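Local coordinates for protein carbohydrate binding module (Cellvibrio japonicus, PDB 2XHH) that probably binds plant cell-wall polysaccharides such as xylan, galactan and cellulose in a calcium-dependent manner, at residues Leu19-Thr24 / Ala40-Thr45; Gly46-Ala51 / Gly108-Glu113; Val61-Ile66 / Gly103-Gly108. All blocks are in the same frame, centred on the assembly; numbering follows the deposited sequence.

In the fold
The chain folds as a beta-sandwich of two antiparallel sheets, and the three contacts sample both its interior and one of its ends. Contacts 1 and 3 join the two sheets face to face, whereas contact 2 lies within one sheet, where strands 47-52 and 103-109 are neighbours. Contact 1 closes first along the chain; contact 3 is nested inside the long loop closed by contact 2. The centres of contacts 1 and 2 are about 8 Å apart and those of 2 and 3 about 11 Å, the latter pair sharing Gly-108. Contact 3 lies near the chain's centre, contacts 1 and 2 toward one end, with side chains about 10 to 11 Å from a bound calcium ion.

Contact 1. Residues Leu19-Thr24 / Ala40-Thr45; sequences LQVGGT and ASTSLT. With LMR ((2S)-2-hydroxybutanedioic acid), chain B.
Leu-19 and Val-21 approach Ala-40 toward the end of strand 36-42 and Leu-44 in the loop that follows it, with CA atoms 8.4 Å apart for Leu-19 and Ala-40 and only 6.4 Å for Val-21 and Leu-44. This is the inter-sheet packing of a beta-sandwich near one of its ends, where strand 16-21 turns back through a type I' hairpin turn from Val-21 to Thr-24. Its two middle positions are glycines: both have positive phi, and at Gly-23 a side chain would collide with the preceding carbonyl oxygen. Small and branched apolar groups fill the seam. Leu-19 CD2 rests on Ala-40 CB at 3.8 Å, the short methyl suiting the reach of the leucine. Val-21 splits its methyls, CG1 lying 3.7 Å from Leu-44 CB and CG2 sliding past Thr-42 CG2. Leu-44 then sends CD1 across the side chain of Thr-24, 3.6 Å from Thr-24 CB and at about a right angle to it. Thr-42 serves two ends at once: with OG1 opposite its own N (chi1 -179°), it accepts from Leu-44 N at 3.0 Å in an ST turn, while its methyl stays on the apolar side. Next to it Ser-43 points away from the seam, and its OG makes a weak hydrogen bond of 3.0 Å to O4B of a bound malate, which Ser-1 N also holds.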
ATOM      1  N   LEU A  19       6.827  -1.131  -1.972  1.00  9.07           N
ATOM      2  CA  LEU A  19       6.582   0.269  -1.638  1.00 10.12           C
ATOM      3  C   LEU A  19       7.178   1.102  -2.753  1.00  9.82           C
ATOM      4  O   LEU A  19       8.396   1.045  -3.023  1.00  9.19           O
ATOM      5  CB  LEU A  19       7.203   0.643  -0.288  1.00 10.08           C
ATOM      6  CG  LEU A  19       7.143   2.109   0.130  1.00  9.50           C
ATOM      7  CD1 LEU A  19       5.696   2.556   0.343  1.00 10.22           C
ATOM      8  CD2 LEU A  19       8.022   2.370   1.368  1.00 12.03           C
ATOM      9  N   GLN A  20       6.303   1.851  -3.415  1.00  8.01           N
ATOM     10  CA  GLN A  20       6.684   2.696  -4.516  1.00  7.40           C
ATOM     11  C   GLN A  20       6.374   4.162  -4.168  1.00  7.20           C
ATOM     12  O   GLN A  20       5.299   4.487  -3.626  1.00 10.83           O
ATOM     13  CB  GLN A  20       5.962   2.286  -5.790  1.00 10.78           C
ATOM     14  CG  GLN A  20       6.144   0.837  -6.146  1.00 11.76           C
ATOM     15  CD  GLN A  20       5.169   0.327  -7.193  1.00 15.49           C
ATOM     16  OE1 GLN A  20       4.169   0.967  -7.494  1.00 15.77           O
ATOM     17  NE2 GLN A  20       5.450  -0.863  -7.728  1.00 18.67           N
ATOM     18  N   VAL A  21       7.333   5.038  -4.462  1.00  7.94           N
ATOM     19  CA  VAL A  21       7.171   6.466  -4.200  1.00  7.38           C
ATOM     20  C   VAL A  21       7.526   7.234  -5.469  1.00  7.65           C
ATOM     21  O   VAL A  21       8.657   7.171  -5.981  1.00 10.44           O
ATOM     22  CB  VAL A  21       8.012   6.922  -2.983  1.00  7.41           C
ATOM     23  CG1 VAL A  21       7.843   8.465  -2.732  1.00  9.41           C
ATOM     24  CG2 VAL A  21       7.641   6.053  -1.728  1.00 10.94           C
ATOM     25  N   GLY A  22       6.535   7.937  -6.000  1.00  9.41           N
ATOM     26  CA  GLY A  22       6.692   8.656  -7.262  1.00 10.25           C
ATOM     27  C   GLY A  22       7.136   7.758  -8.401  1.00 11.31           C
ATOM     28  O   GLY A  22       7.881   8.193  -9.290  1.00 16.57           O
ATOM     29  N   GLY A  23       6.704   6.499  -8.362  1.00 12.87           N
ATOM     30  CA  GLY A  23       7.010   5.537  -9.420  1.00 15.13           C
ATOM     31  C   GLY A  23       8.261   4.713  -9.194  1.00 12.10           C
ATOM     32  O   GLY A  23       8.556   3.801  -9.977  1.00 17.75           O
ATOM     33  N   THR A  24       9.002   5.041  -8.139  1.00 12.90           N
ATOM     34  CA  THR A  24      10.255   4.363  -7.810  1.00 10.75           C
ATOM     35  C   THR A  24      10.020   3.316  -6.735  1.00  9.50           C
ATOM     36  O   THR A  24       9.489   3.617  -5.689  1.00 11.17           O
ATOM     37  CB  THR A  24      11.272   5.372  -7.287  1.00 12.49           C
ATOM     38  OG1 THR A  24      11.501   6.350  -8.308  1.00 13.36           O
ATOM     39  CG2 THR A  24      12.605   4.693  -6.902  1.00 14.29           C
ATOM     40  N   ALA A  40      10.506   1.522   5.805  1.00 12.13           N
ATOM     41  CA  ALA A  40      11.512   2.014   4.880  1.00 13.44           C
ATOM     42  C   ALA A  40      11.587   3.534   5.027  1.00 11.02           C
ATOM     43  O   ALA A  40      10.700   4.142   5.582  1.00 13.47           O
ATOM     44  CB  ALA A  40      11.166   1.632   3.430  1.00 17.03           C
ATOM     45  N   SER A  41      12.691   4.096   4.546  1.00 12.08           N
ATOM     46  CA  SER A  41      12.860   5.537   4.472  0.50 10.86           C
ATOM     47  C   SER A  41      13.326   5.939   3.088  1.00 10.19           C
ATOM     48  O   SER A  41      14.022   5.187   2.410  1.00 12.80           O
ATOM     49  CB  SER A  41      13.845   6.045   5.529  0.50 14.60           C
ATOM     50  OG  SER A  41      15.087   5.374   5.432  0.50 19.37           O
ATOM     51  N   THR A  42      12.913   7.129   2.677  1.00  9.82           N
ATOM     52  CA  THR A  42      13.262   7.666   1.385  1.00 10.12           C
ATOM     53  C   THR A  42      13.165   9.193   1.385  1.00  9.11           C
ATOM     54  O   THR A  42      12.321   9.770   2.069  1.00  9.59           O
ATOM     55  CB  THR A  42      12.328   7.124   0.270  1.00 10.55           C
ATOM     56  OG1 THR A  42      12.741   7.665  -0.990  1.00 11.37           O
ATOM     57  CG2 THR A  42      10.842   7.477   0.535  1.00 12.46           C
ATOM     58  N   SER A  43      14.053   9.814   0.603  1.00 10.19           N
ATOM     59  CA  SER A  43      14.023  11.252   0.345  0.50 12.82           C
ATOM     60  C   SER A  43      13.002  11.625  -0.724  1.00 10.96           C
ATOM     61  O   SER A  43      12.664  12.818  -0.893  1.00 13.44           O
ATOM     62  CB  SER A  43      15.401  11.724  -0.100  0.50 17.15           C
ATOM     63  OG  SER A  43      16.363  11.357   0.861  0.50 24.87           O
ATOM     64  N   LEU A  44      12.517  10.618  -1.451  1.00 10.32           N
ATOM     65  CA  LEU A  44      11.503  10.840  -2.485  1.00 10.12           C
ATOM     66  C   LEU A  44      10.184  11.277  -1.867  1.00  9.43           C
ATOM     67  O   LEU A  44       9.892  10.904  -0.746  1.00 10.11           O
ATOM     68  CB  LEU A  44      11.311   9.582  -3.305  1.00  8.97           C
ATOM     69  CG  LEU A  44      12.537   9.089  -4.098  1.00  9.95           C
ATOM     70  CD1 LEU A  44      12.267   7.709  -4.754  1.00 15.22           C
ATOM     71  CD2 LEU A  44      12.981  10.149  -5.126  1.00 14.25           C
ATOM     72  N   THR A  45       9.426  12.129  -2.566  1.00 10.90           N
ATOM     73  CA  THR A  45       8.180  12.656  -1.983  1.00 12.64           C
ATOM     74  C   THR A  45       6.939  12.453  -2.841  1.00  8.05           C
ATOM     75  O   THR A  45       5.836  12.971  -2.510  1.00 11.58           O
ATOM     76  CB  THR A  45       8.257  14.152  -1.639  1.00 16.63           C
ATOM     77  OG1 THR A  45       8.626  14.886  -2.810  1.00 18.77           O
ATOM     78  CG2 THR A  45       9.226  14.408  -0.476  1.00 19.04           C
TER
HETATM   79  C1  LMR B1120      21.326  13.128   2.964  0.50 18.20           C
HETATM   80  O1A LMR B1120      21.725  11.965   2.732  0.50 19.34           O
HETATM   81  O1B LMR B1120      21.981  14.121   2.590  0.50 22.55           O
HETATM   82  C2  LMR B1120      20.021  13.336   3.657  0.50 16.76           C
HETATM   83  O2  LMR B1120      19.889  14.682   4.087  0.50 18.99           O
HETATM   84  C3  LMR B1120      18.961  12.958   2.632  0.50 15.59           C
HETATM   85  C4  LMR B1120      17.608  12.999   3.279  0.50 16.05           C
HETATM   86  O4A LMR B1120      17.412  12.364   4.338  0.50 14.19           O
HETATM   87  O4B LMR B1120      16.700  13.678   2.757  0.50 18.47           O

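Contact 2. Residues Gly46-Ala51 / Gly108-Glu113; sequences GEIRVA and GNVSLE
Ile-48 N donates to Gly-108 O over 2.9 Å in a nearly straight bond (163° at the hydrogen), the strongest link between the two segments. Two residues after Gly-108, Val-110 N reaches back to Gly-46 O in a longer bond of 3.3 Å, bent to 135°. The same Gly-46 oxygen also receives a CA-H...O contact from Asn-109 CA at 3.6 Å, a contact possible because the backbones run close here, Glu-47 CA and Asn-109 CA being 3.9 Å apart. Both oxygens of the Glu-47 carboxylate have partners. OE2 is hydrogen-bonded to Ser-106 OG, while OE1 forms a salt bridge with Arg-49 NH2 at 3.1 Å, met on its syn side, somewhat out of the carboxylate plane. Arg-49 in turn makes a cation-pi contact with Tyr-104, so charge and aromatic are linked along one surface of the sheet.

The segments belong to adjacent antiparallel strands of the beta-sandwich, 47-52 and 103-109, near the end of strand 103-109, where the chain leaves the sheet. Gly-108 suits this exit, because at its backbone angles a CB would be jammed against the oxygen of Phe-107. On the interior side, Ile-48 has CG1 beside its own N (chi1 -58°), which lays CG1 3.4 Å from Gly-108 O. Its CD1 continues to Val-110 CG2 at 3.8 Å, the two chains crossing at about a right angle. Both are beta-branched and buried: Ile-48 packs inward on Ile-4 and Ile-66 of the other sheet, and Val-110 packs against Val-21, Thr-45 and Val-68, while Arg-73 hydrogen-bonds the carbonyls of Asn-109 and Val-110.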
ATOM      1  N   GLY A  46       7.080  11.706  -3.915  1.00  9.83           N
ATOM      2  CA  GLY A  46       5.937  11.442  -4.786  1.00  8.68           C
ATOM      3  C   GLY A  46       4.813  10.591  -4.210  1.00  6.87           C
ATOM      4  O   GLY A  46       4.791  10.224  -3.026  1.00  8.44           O
ATOM      5  N   GLU A  47       3.861  10.275  -5.087  1.00  7.49           N
ATOM      6  CA  GLU A  47       2.760   9.392  -4.737  1.00  5.84           C
ATOM      7  C   GLU A  47       3.247   8.068  -4.148  1.00  5.49           C
ATOM      8  O   GLU A  47       4.082   7.384  -4.738  1.00  8.77           O
ATOM      9  CB  GLU A  47       1.945   9.080  -5.986  1.00  8.50           C
ATOM     10  CG  GLU A  47       0.781   8.149  -5.737  1.00  9.94           C
ATOM     11  CD  GLU A  47       0.133   7.612  -6.997  1.00 11.29           C
ATOM     12  OE1 GLU A  47       0.704   7.724  -8.117  1.00 12.90           O
ATOM     13  OE2 GLU A  47      -0.971   7.056  -6.851  1.00 13.54           O
ATOM     14  N   ILE A  48       2.689   7.713  -3.003  1.00  5.62           N
ATOM     15  CA  ILE A  48       2.991   6.464  -2.329  1.00  4.48           C
ATOM     16  C   ILE A  48       2.013   5.398  -2.757  1.00  5.59           C
ATOM     17  O   ILE A  48       0.790   5.557  -2.607  1.00  6.64           O
ATOM     18  CB  ILE A  48       2.889   6.567  -0.781  1.00  6.12           C
ATOM     19  CG1 ILE A  48       3.833   7.652  -0.262  1.00  5.88           C
ATOM     20  CG2 ILE A  48       3.196   5.180  -0.121  1.00  6.82           C
ATOM     21  CD1 ILE A  48       3.512   8.129   1.181  1.00  7.57           C
ATOM     22  N   ARG A  49       2.558   4.293  -3.270  1.00  6.62           N
ATOM     23  CA  ARG A  49       1.757   3.100  -3.584  1.00  5.36           C
ATOM     24  C   ARG A  49       2.298   1.889  -2.823  1.00  7.59           C
ATOM     25  O   ARG A  49       3.517   1.729  -2.678  1.00  8.01           O
ATOM     26  CB  ARG A  49       1.775   2.771  -5.075  1.00  7.93           C
ATOM     27  CG  ARG A  49       1.308   3.851  -5.995  1.00  6.83           C
ATOM     28  CD  ARG A  49       1.394   3.444  -7.442  1.00  7.97           C
ATOM     29  NE  ARG A  49       0.926   4.521  -8.294  1.00  8.72           N
ATOM     30  CZ  ARG A  49       0.958   4.497  -9.624  1.00 10.46           C
ATOM     31  NH1 ARG A  49       1.393   3.424 -10.266  1.00 11.87           N
ATOM     32  NH2 ARG A  49       0.546   5.552 -10.320  1.00 12.85           N
ATOM     33  N   VAL A  50       1.371   1.054  -2.359  1.00  7.32           N
ATOM     34  CA  VAL A  50       1.666  -0.286  -1.887  1.00  4.84           C
ATOM     35  C   VAL A  50       1.129  -1.235  -2.927  1.00  6.41           C
ATOM     36  O   VAL A  50      -0.091  -1.330  -3.131  1.00  7.95           O
ATOM     37  CB  VAL A  50       1.070  -0.555  -0.508  1.00  5.79           C
ATOM     38  CG1 VAL A  50       1.351  -1.991  -0.071  1.00  8.78           C
ATOM     39  CG2 VAL A  50       1.585   0.533   0.525  1.00  8.13           C
ATOM     40  N   ALA A  51       2.063  -1.901  -3.608  1.00  6.42           N
ATOM     41  CA  ALA A  51       1.768  -2.705  -4.810  1.00  5.71           C
ATOM     42  C   ALA A  51       1.988  -4.190  -4.559  1.00  7.18           C
ATOM     43  O   ALA A  51       3.046  -4.604  -4.083  1.00  9.91           O
ATOM     44  CB  ALA A  51       2.631  -2.257  -6.000  1.00  7.10           C
ATOM     45  N   GLY A 108      -1.513   8.536  -1.536  1.00  7.85           N
ATOM     46  CA  GLY A 108      -1.237   9.925  -1.750  1.00  8.08           C
ATOM     47  C   GLY A 108       0.237  10.254  -1.681  1.00  4.28           C
ATOM     48  O   GLY A 108       1.067   9.426  -1.298  1.00  6.63           O
ATOM     49  N   ASN A 109       0.533  11.489  -2.062  1.00  5.62           N
ATOM     50  CA  ASN A 109       1.876  12.030  -1.997  1.00  5.04           C
ATOM     51  C   ASN A 109       2.402  11.990  -0.565  1.00  5.26           C
ATOM     52  O   ASN A 109       1.640  12.048   0.408  1.00  6.16           O
ATOM     53  CB  ASN A 109       1.933  13.482  -2.523  1.00  7.26           C
ATOM     54  CG  ASN A 109       1.692  13.595  -4.033  1.00  8.52           C
ATOM     55  OD1 ASN A 109       0.765  13.011  -4.552  1.00 12.74           O
ATOM     56  ND2 ASN A 109       2.499  14.385  -4.721  1.00 12.43           N
ATOM     57  N   VAL A 110       3.719  11.961  -0.443  1.00  7.04           N
ATOM     58  CA  VAL A 110       4.343  11.975   0.886  1.00  7.52           C
ATOM     59  C   VAL A 110       3.933  13.233   1.645  1.00  6.74           C
ATOM     60  O   VAL A 110       3.551  13.162   2.818  1.00  8.27           O
ATOM     61  CB  VAL A 110       5.878  11.838   0.823  1.00  6.36           C
ATOM     62  CG1 VAL A 110       6.501  12.040   2.216  1.00 10.50           C
ATOM     63  CG2 VAL A 110       6.297  10.502   0.229  1.00  8.56           C
ATOM     64  N   SER A 111       4.001  14.385   0.976  1.00  5.60           N
ATOM     65  CA  SER A 111       3.638  15.650   1.600  1.00  8.10           C
ATOM     66  C   SER A 111       2.250  16.102   1.141  1.00  7.35           C
ATOM     67  O   SER A 111       1.955  16.216  -0.035  1.00 10.98           O
ATOM     68  CB  SER A 111       4.687  16.720   1.335  1.00 13.68           C
ATOM     69  OG  SER A 111       4.399  17.898   2.099  1.00 17.57           O
ATOM     70  N   LEU A 112       1.394  16.299   2.127  1.00 10.66           N
ATOM     71  CA  LEU A 112       0.023  16.723   1.929  1.00 10.89           C
ATOM     72  C   LEU A 112      -0.182  18.114   2.533  1.00  9.53           C
ATOM     73  O   LEU A 112       0.620  18.615   3.294  1.00 14.17           O
ATOM     74  CB  LEU A 112      -0.913  15.704   2.567  1.00  9.42           C
ATOM     75  CG  LEU A 112      -0.812  14.276   2.015  1.00  8.25           C
ATOM     76  CD1 LEU A 112      -1.762  13.355   2.830  1.00 10.95           C
ATOM     77  CD2 LEU A 112      -1.067  14.226   0.496  1.00  7.95           C
ATOM     78  N   GLU A 113      -1.278  18.738   2.151  1.00 13.84           N
ATOM     79  CA  GLU A 113      -1.532  20.103   2.536  1.00 14.65           C
ATOM     80  C   GLU A 113      -2.959  20.306   2.921  1.00 14.47           C
ATOM     81  O   GLU A 113      -3.863  19.691   2.349  1.00 14.60           O
ATOM     82  CB  GLU A 113      -1.164  21.043   1.392  1.00 15.57           C
ATOM     83  CG  GLU A 113      -1.146  22.489   1.821  1.00 23.99           C
ATOM     84  CD  GLU A 113      -0.752  23.422   0.724  1.00 32.99           C
ATOM     85  OE1 GLU A 113      -0.523  22.940  -0.414  1.00 42.38           O
ATOM     86  OE2 GLU A 113      -0.675  24.646   1.012  1.00 42.75           O
TER

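Contact 3. Residues Val61-Ile66 / Gly103-Gly108; sequences VQVDYI and GYISFG
Ile-66 meets Phe-107 through its first torsion: chi1 of 75° puts CG1 between its backbone N and carbonyl carbon, the crowded position, and swings CG2 out beside the N, over the aromatic ring. Phe-107 stands its ring roughly square to the CA-CB-CG plane and offers one face to that methyl. The result is a CH-pi contact in which Ile-66 CG2 sits 3.8 Å from the ring centroid and 10° off the normal. The other branch lies over the same ring nearer its root, and CD1 presses on Phe-107 CB at 3.4 Å, a tight fit. One isoleucine thereby spans the phenylalanine from CB to CZ.

These strands lie in different sheets of the beta-sandwich; their axes come within 9.1 Å and run in nearly the same direction, crossing at -24°. A classic beta bulge in strand 61-68, on its border with strand 2-10, sets which side chains face inward: Asp-64 and Tyr-65 both stand opposite Arg-7, so the usual alternation is shifted by one residue. Val-63 and Ile-66 are three positions apart and would face opposite sides of a regular strand; the extra residue of the bulge lets both point toward 103-108, while the polar Asp-64 and Tyr-65 point away. Val-63 touches two side chains of the other strand. Its CG1 reaches Phe-107 CZ at 4.0 Å, and its CB meets Ile-105 CD1 at 3.9 Å, the two side chains extended tip to tip. Branched aliphatics suit this seam because their methyls lie against one face of the ring and against each other, with no polar group to satisfy. Val-50, on the strand next to 103-109, adds to the packing around both Ile-66 and Phe-107, and Arg-73 takes up the carbonyl oxygen of Phe-107 through its NH1.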
ATOM      1  N   VAL A  61      -3.432 -10.012  -0.788  1.00  5.33           N
ATOM      2  CA  VAL A  61      -2.829  -9.097   0.184  1.00  8.00           C
ATOM      3  C   VAL A  61      -3.899  -8.253   0.870  1.00  7.94           C
ATOM      4  O   VAL A  61      -4.821  -7.751   0.228  1.00  8.49           O
ATOM      5  CB  VAL A  61      -1.752  -8.186  -0.486  1.00  7.88           C
ATOM      6  CG1 VAL A  61      -1.263  -7.085   0.473  1.00  9.80           C
ATOM      7  CG2 VAL A  61      -0.569  -9.033  -1.007  1.00  8.05           C
ATOM      8  N   GLN A  62      -3.745  -8.094   2.177  1.00  6.13           N
ATOM      9  CA  GLN A  62      -4.572  -7.199   2.952  1.00  5.53           C
ATOM     10  C   GLN A  62      -3.665  -6.178   3.615  1.00  6.39           C
ATOM     11  O   GLN A  62      -2.746  -6.528   4.371  1.00  6.92           O
ATOM     12  CB  GLN A  62      -5.381  -7.939   4.018  1.00  6.90           C
ATOM     13  CG  GLN A  62      -6.426  -7.058   4.722  1.00  9.66           C
ATOM     14  CD  GLN A  62      -7.156  -7.781   5.836  1.00  9.55           C
ATOM     15  OE1 GLN A  62      -6.662  -8.769   6.373  1.00 12.45           O
ATOM     16  NE2 GLN A  62      -8.346  -7.289   6.194  1.00 14.40           N
ATOM     17  N   VAL A  63      -3.929  -4.915   3.323  1.00  5.69           N
ATOM     18  CA  VAL A  63      -3.159  -3.794   3.886  1.00  5.47           C
ATOM     19  C   VAL A  63      -4.014  -3.067   4.908  1.00  7.17           C
ATOM     20  O   VAL A  63      -5.127  -2.645   4.618  1.00  8.66           O
ATOM     21  CB  VAL A  63      -2.725  -2.790   2.782  1.00  6.46           C
ATOM     22  CG1 VAL A  63      -1.873  -1.669   3.363  1.00  8.03           C
ATOM     23  CG2 VAL A  63      -2.049  -3.531   1.592  1.00  7.76           C
ATOM     24  N   ASP A  64      -3.478  -2.933   6.120  1.00  8.40           N
ATOM     25  CA  ASP A  64      -4.176  -2.229   7.176  1.00  7.90           C
ATOM     26  C   ASP A  64      -4.065  -0.713   6.966  1.00  8.85           C
ATOM     27  O   ASP A  64      -5.061   0.012   6.913  1.00  7.96           O
ATOM     28  CB  ASP A  64      -3.606  -2.632   8.527  1.00 10.70           C
ATOM     29  CG  ASP A  64      -4.571  -2.439   9.650  1.00 16.26           C
ATOM     30  OD1 ASP A  64      -5.603  -1.746   9.438  1.00 17.72           O
ATOM     31  OD2 ASP A  64      -4.270  -2.973  10.739  1.00 21.69           O
ATOM     32  N   TYR A  65      -2.823  -0.263   6.854  1.00  6.26           N
ATOM     33  CA  TYR A  65      -2.512   1.140   6.791  1.00  6.41           C
ATOM     34  C   TYR A  65      -1.047   1.343   6.475  1.00  5.99           C
ATOM     35  O   TYR A  65      -0.258   0.401   6.502  1.00  8.98           O
ATOM     36  CB  TYR A  65      -2.881   1.840   8.104  1.00  8.58           C
ATOM     37  CG  TYR A  65      -2.216   1.339   9.375  1.00  8.04           C
ATOM     38  CD1 TYR A  65      -0.873   1.573   9.634  1.00  9.12           C
ATOM     39  CD2 TYR A  65      -2.959   0.695  10.351  1.00 12.48           C
ATOM     40  CE1 TYR A  65      -0.289   1.146  10.805  1.00 10.10           C
ATOM     41  CE2 TYR A  65      -2.383   0.260  11.551  1.00 13.07           C
ATOM     42  CZ  TYR A  65      -1.045   0.489  11.772  1.00 10.99           C
ATOM     43  OH  TYR A  65      -0.452   0.082  12.950  1.00 15.79           O
ATOM     44  N   ILE A  66      -0.701   2.587   6.182  1.00  7.34           N
ATOM     45  CA  ILE A  66       0.689   3.011   6.238  1.00  5.04           C
ATOM     46  C   ILE A  66       0.819   4.166   7.226  1.00  3.80           C
ATOM     47  O   ILE A  66      -0.159   4.815   7.595  1.00  6.37           O
ATOM     48  CB  ILE A  66       1.274   3.388   4.854  1.00  6.84           C
ATOM     49  CG1 ILE A  66       0.767   4.754   4.375  1.00  5.76           C
ATOM     50  CG2 ILE A  66       0.970   2.261   3.815  1.00  7.48           C
ATOM     51  CD1 ILE A  66       1.480   5.288   3.081  1.00  8.36           C
ATOM     52  N   GLY A 103      -1.869  -5.133  -8.400  1.00  6.69           N
ATOM     53  CA  GLY A 103      -2.296  -3.747  -8.383  1.00  7.25           C
ATOM     54  C   GLY A 103      -1.833  -3.093  -7.101  1.00  7.48           C
ATOM     55  O   GLY A 103      -0.960  -3.625  -6.396  1.00  8.67           O
ATOM     56  N   TYR A 104      -2.391  -1.926  -6.813  1.00  5.37           N
ATOM     57  CA  TYR A 104      -1.925  -1.161  -5.683  1.00  6.09           C
ATOM     58  C   TYR A 104      -3.028  -0.366  -5.012  1.00  6.91           C
ATOM     59  O   TYR A 104      -4.091  -0.098  -5.599  1.00  7.10           O
ATOM     60  CB  TYR A 104      -0.800  -0.211  -6.102  1.00  7.21           C
ATOM     61  CG  TYR A 104      -1.181   0.786  -7.166  1.00  5.73           C
ATOM     62  CD1 TYR A 104      -1.774   1.993  -6.826  1.00  8.56           C
ATOM     63  CD2 TYR A 104      -0.960   0.507  -8.508  1.00  9.32           C
ATOM     64  CE1 TYR A 104      -2.141   2.920  -7.814  1.00 10.64           C
ATOM     65  CE2 TYR A 104      -1.312   1.403  -9.483  1.00 11.24           C
ATOM     66  CZ  TYR A 104      -1.907   2.621  -9.132  1.00 10.64           C
ATOM     67  OH  TYR A 104      -2.243   3.528 -10.112  1.00 15.23           O
ATOM     68  N   ILE A 105      -2.738   0.005  -3.769  1.00  6.30           N
ATOM     69  CA  ILE A 105      -3.472   1.029  -3.069  1.00  5.37           C
ATOM     70  C   ILE A 105      -2.564   2.242  -3.082  1.00  5.06           C
ATOM     71  O   ILE A 105      -1.370   2.171  -2.724  1.00  6.24           O
ATOM     72  CB  ILE A 105      -3.827   0.639  -1.605  1.00  7.10           C
ATOM     73  CG1 ILE A 105      -4.592  -0.689  -1.593  1.00  8.43           C
ATOM     74  CG2 ILE A 105      -4.586   1.773  -0.937  1.00  6.28           C
ATOM     75  CD1 ILE A 105      -4.837  -1.309  -0.209  1.00  8.07           C
ATOM     76  N   SER A 106      -3.121   3.363  -3.497  1.00  6.28           N
ATOM     77  CA  SER A 106      -2.415   4.640  -3.419  1.00  6.86           C
ATOM     78  C   SER A 106      -2.788   5.373  -2.150  1.00  6.36           C
ATOM     79  O   SER A 106      -3.963   5.504  -1.815  1.00  8.42           O
ATOM     80  CB  SER A 106      -2.700   5.539  -4.618  1.00  8.94           C
ATOM     81  OG  SER A 106      -2.007   6.768  -4.471  1.00 10.05           O
ATOM     82  N   PHE A 107      -1.763   5.848  -1.452  1.00  6.22           N
ATOM     83  CA  PHE A 107      -1.937   6.560  -0.189  1.00  8.51           C
ATOM     84  C   PHE A 107      -1.662   8.050  -0.308  1.00  7.79           C
ATOM     85  O   PHE A 107      -1.615   8.751   0.712  1.00  9.23           O
ATOM     86  CB  PHE A 107      -1.040   5.939   0.883  1.00  7.09           C
ATOM     87  CG  PHE A 107      -1.504   4.589   1.324  1.00  6.56           C
ATOM     88  CD1 PHE A 107      -2.324   4.439   2.441  1.00  6.84           C
ATOM     89  CD2 PHE A 107      -1.153   3.466   0.596  1.00  4.57           C
ATOM     90  CE1 PHE A 107      -2.752   3.178   2.828  1.00  6.05           C
ATOM     91  CE2 PHE A 107      -1.582   2.211   0.976  1.00  7.03           C
ATOM     92  CZ  PHE A 107      -2.381   2.064   2.093  1.00  7.29           C
ATOM     93  N   GLY A 108      -1.513   8.536  -1.536  1.00  7.85           N
ATOM     94  CA  GLY A 108      -1.237   9.925  -1.750  1.00  8.08           C
ATOM     95  C   GLY A 108       0.237  10.254  -1.681  1.00  4.28           C
ATOM     96  O   GLY A 108       1.067   9.426  -1.298  1.00  6.63           O
TER